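Local coordinates for amidohydrolase 3 domain-containing protein (Pyrococcus furiosus, PDB 3ICJ), which is a two-zinc, metal-dependent amidohydrolase-family enzyme of uncharacterized substrate that probably hydrolyses carbon-nitrogen bonds other than peptide bonds, at residues 181-186 / 208-213. Numbering follows the deposited sequence.
Sequences DLLNLK and KIINEK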
loop_
_atom_site.group_PDB
_atom_site.type_symbol
_atom_site.label_atom_id
_atom_site.label_comp_id
_atom_site.label_asym_id
_atom_site.label_seq_id
_atom_site.Cartn_x
_atom_site.Cartn_y
_atom_site.Cartn_z
ATOM N N ASP A 181 -17.066 20.192 17.476
ATOM C CA ASP A 181 -16.770 20.250 18.917
ATOM C C ASP A 181 -15.626 19.310 19.309
ATOM O O ASP A 181 -14.829 19.625 20.202
ATOM C CB ASP A 181 -18.020 19.910 19.753
ATOM C CG ASP A 181 -19.098 21.005 19.715
ATOM O OD1 ASP A 181 -18.837 22.133 19.228
ATOM O OD2 ASP A 181 -20.217 20.729 20.207
ATOM N N LEU A 182 -15.557 18.155 18.650
ATOM C CA LEU A 182 -14.484 17.196 18.910
ATOM C C LEU A 182 -13.137 17.669 18.363
ATOM O O LEU A 182 -12.089 17.381 18.947
ATOM C CB LEU A 182 -14.827 15.808 18.361
ATOM C CG LEU A 182 -15.958 14.988 18.998
ATOM C CD1 LEU A 182 -16.023 13.619 18.327
ATOM C CD2 LEU A 182 -15.807 14.836 20.522
ATOM N N LEU A 183 -13.164 18.410 17.258
ATOM C CA LEU A 183 -11.927 18.857 16.604
ATOM C C LEU A 183 -11.251 20.047 17.277
ATOM O O LEU A 183 -10.027 20.066 17.399
ATOM C CB LEU A 183 -12.155 19.152 15.109
ATOM C CG LEU A 183 -12.325 17.961 14.151
ATOM C CD1 LEU A 183 -12.473 18.461 12.736
ATOM C CD2 LEU A 183 -11.143 17.011 14.205
ATOM N N ASN A 184 -12.046 21.031 17.699
ATOM C CA ASN A 184 -11.527 22.273 18.267
ATOM C C ASN A 184 -10.474 22.984 17.401
ATOM O O ASN A 184 -9.429 23.401 17.908
ATOM C CB ASN A 184 -11.001 22.047 19.690
ATOM C CG ASN A 184 -11.979 22.499 20.738
ATOM O OD1 ASN A 184 -11.666 23.368 21.548
ATOM N ND2 ASN A 184 -13.185 21.937 20.713
ATOM N N LEU A 185 -10.756 23.101 16.101
ATOM C CA LEU A 185 -9.854 23.762 15.149
ATOM C C LEU A 185 -9.744 25.254 15.426
ATOM O O LEU A 185 -10.724 25.880 15.822
ATOM C CB LEU A 185 -10.373 23.600 13.721
ATOM C CG LEU A 185 -10.547 22.213 13.115
ATOM C CD1 LEU A 185 -11.328 22.381 11.826
ATOM C CD2 LEU A 185 -9.195 21.546 12.878
ATOM N N LYS A 186 -8.554 25.811 15.199
ATOM C CA LYS A 186 -8.320 27.252 15.331
ATOM C C LYS A 186 -8.922 27.959 14.112
ATOM O O LYS A 186 -8.955 27.369 13.027
ATOM C CB LYS A 186 -6.814 27.543 15.456
ATOM C CG LYS A 186 -6.127 26.786 16.592
ATOM C CD LYS A 186 -4.658 27.141 16.705
ATOM C CE LYS A 186 -3.958 26.217 17.684
ATOM N NZ LYS A 186 -2.652 26.794 18.114
ATOM N N LYS A 208 -5.563 14.814 10.706
ATOM C CA LYS A 208 -4.506 14.528 11.678
ATOM C C LYS A 208 -5.108 14.344 13.075
ATOM O O LYS A 208 -4.774 13.375 13.765
ATOM C CB LYS A 208 -3.451 15.641 11.669
ATOM C CG LYS A 208 -2.310 15.474 12.678
ATOM C CD LYS A 208 -1.505 16.765 12.835
ATOM C CE LYS A 208 -0.175 16.693 12.116
ATOM N NZ LYS A 208 0.835 16.011 12.974
ATOM N N ILE A 209 -6.014 15.255 13.462
ATOM C CA ILE A 209 -6.671 15.199 14.772
ATOM C C ILE A 209 -7.575 13.960 14.893
ATOM O O ILE A 209 -7.570 13.272 15.918
ATOM C CB ILE A 209 -7.448 16.514 15.109
ATOM C CG1 ILE A 209 -6.470 17.688 15.299
ATOM C CG2 ILE A 209 -8.258 16.342 16.382
ATOM C CD1 ILE A 209 -7.119 19.083 15.208
ATOM N N ILE A 210 -8.320 13.669 13.833
ATOM C CA ILE A 210 -9.132 12.455 13.762
ATOM C C ILE A 210 -8.287 11.184 13.976
ATOM O O ILE A 210 -8.606 10.346 14.831
ATOM C CB ILE A 210 -9.924 12.396 12.432
ATOM C CG1 ILE A 210 -11.082 13.391 12.484
ATOM C CG2 ILE A 210 -10.434 10.959 12.160
ATOM C CD1 ILE A 210 -11.667 13.775 11.125
ATOM N N ASN A 211 -7.185 11.083 13.240
ATOM C CA ASN A 211 -6.314 9.907 13.284
ATOM C C ASN A 211 -5.537 9.727 14.586
ATOM O O ASN A 211 -5.335 8.600 15.040
ATOM C CB ASN A 211 -5.321 9.919 12.115
ATOM C CG ASN A 211 -5.995 9.745 10.764
ATOM O OD1 ASN A 211 -7.117 9.240 10.662
ATOM N ND2 ASN A 211 -5.306 10.168 9.712
ATOM N N GLU A 212 -5.096 10.833 15.171
ATOM C CA GLU A 212 -4.245 10.795 16.355
ATOM C C GLU A 212 -4.990 10.931 17.689
ATOM O O GLU A 212 -4.623 10.274 18.664
ATOM C CB GLU A 212 -3.146 11.857 16.256
ATOM C CG GLU A 212 -2.225 11.670 15.058
ATOM C CD GLU A 212 -1.152 12.744 14.955
ATOM O OE1 GLU A 212 -0.215 12.555 14.157
ATOM O OE2 GLU A 212 -1.242 13.772 15.660
ATOM N N LYS A 213 -6.012 11.784 17.731
ATOM C CA LYS A 213 -6.750 12.050 18.974
ATOM C C LYS A 213 -8.086 11.303 19.120
ATOM O O LYS A 213 -8.342 10.725 20.166
ATOM C CB LYS A 213 -6.971 13.557 19.180
ATOM C CG LYS A 213 -7.561 13.891 20.553
ATOM C CD LYS A 213 -7.987 15.344 20.709
ATOM C CE LYS A 213 -8.589 15.559 22.099
ATOM N NZ LYS A 213 -9.098 16.939 22.291
#
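The C-terminal end of helix 177-183 and the turn after it pack against the side of helix 200-214: L183 from the last helical turn and L185 from the following loop meet I209 and I210. The contact illustrates how two leucines around a helix end can share one isoleucine. L183 CD2 does most of the touching, lying 3.7 Å from I209 CG2. The same methyl also meets I210 CG1 at 4.0 Å. With CG anti to its own carbonyl carbon (chi1 -74°), L183 brings this methyl closer to the second helix than its CB direction alone suggests. The other branch of I209 serves the second leucine, CD1 meeting L185 CD2 at 4.0 Å and lying 3.8 Å from L183 O. Between the leucines, N184, the first residue past the helix, has a positive phi of 52°, and its ND2 makes a weak 2.9 Å hydrogen bond back to D181 O. Elsewhere along helix 200-214, L183 also touches S206 and I214, and L185 touches E205 and S206. Helix 177-183 follows strand 172-175 and helix 200-214 follows strand 197-199, neighbours in a six-stranded mixed sheet, and N211 O accepts a hydrogen bond from Y220 OH of helix 217-233.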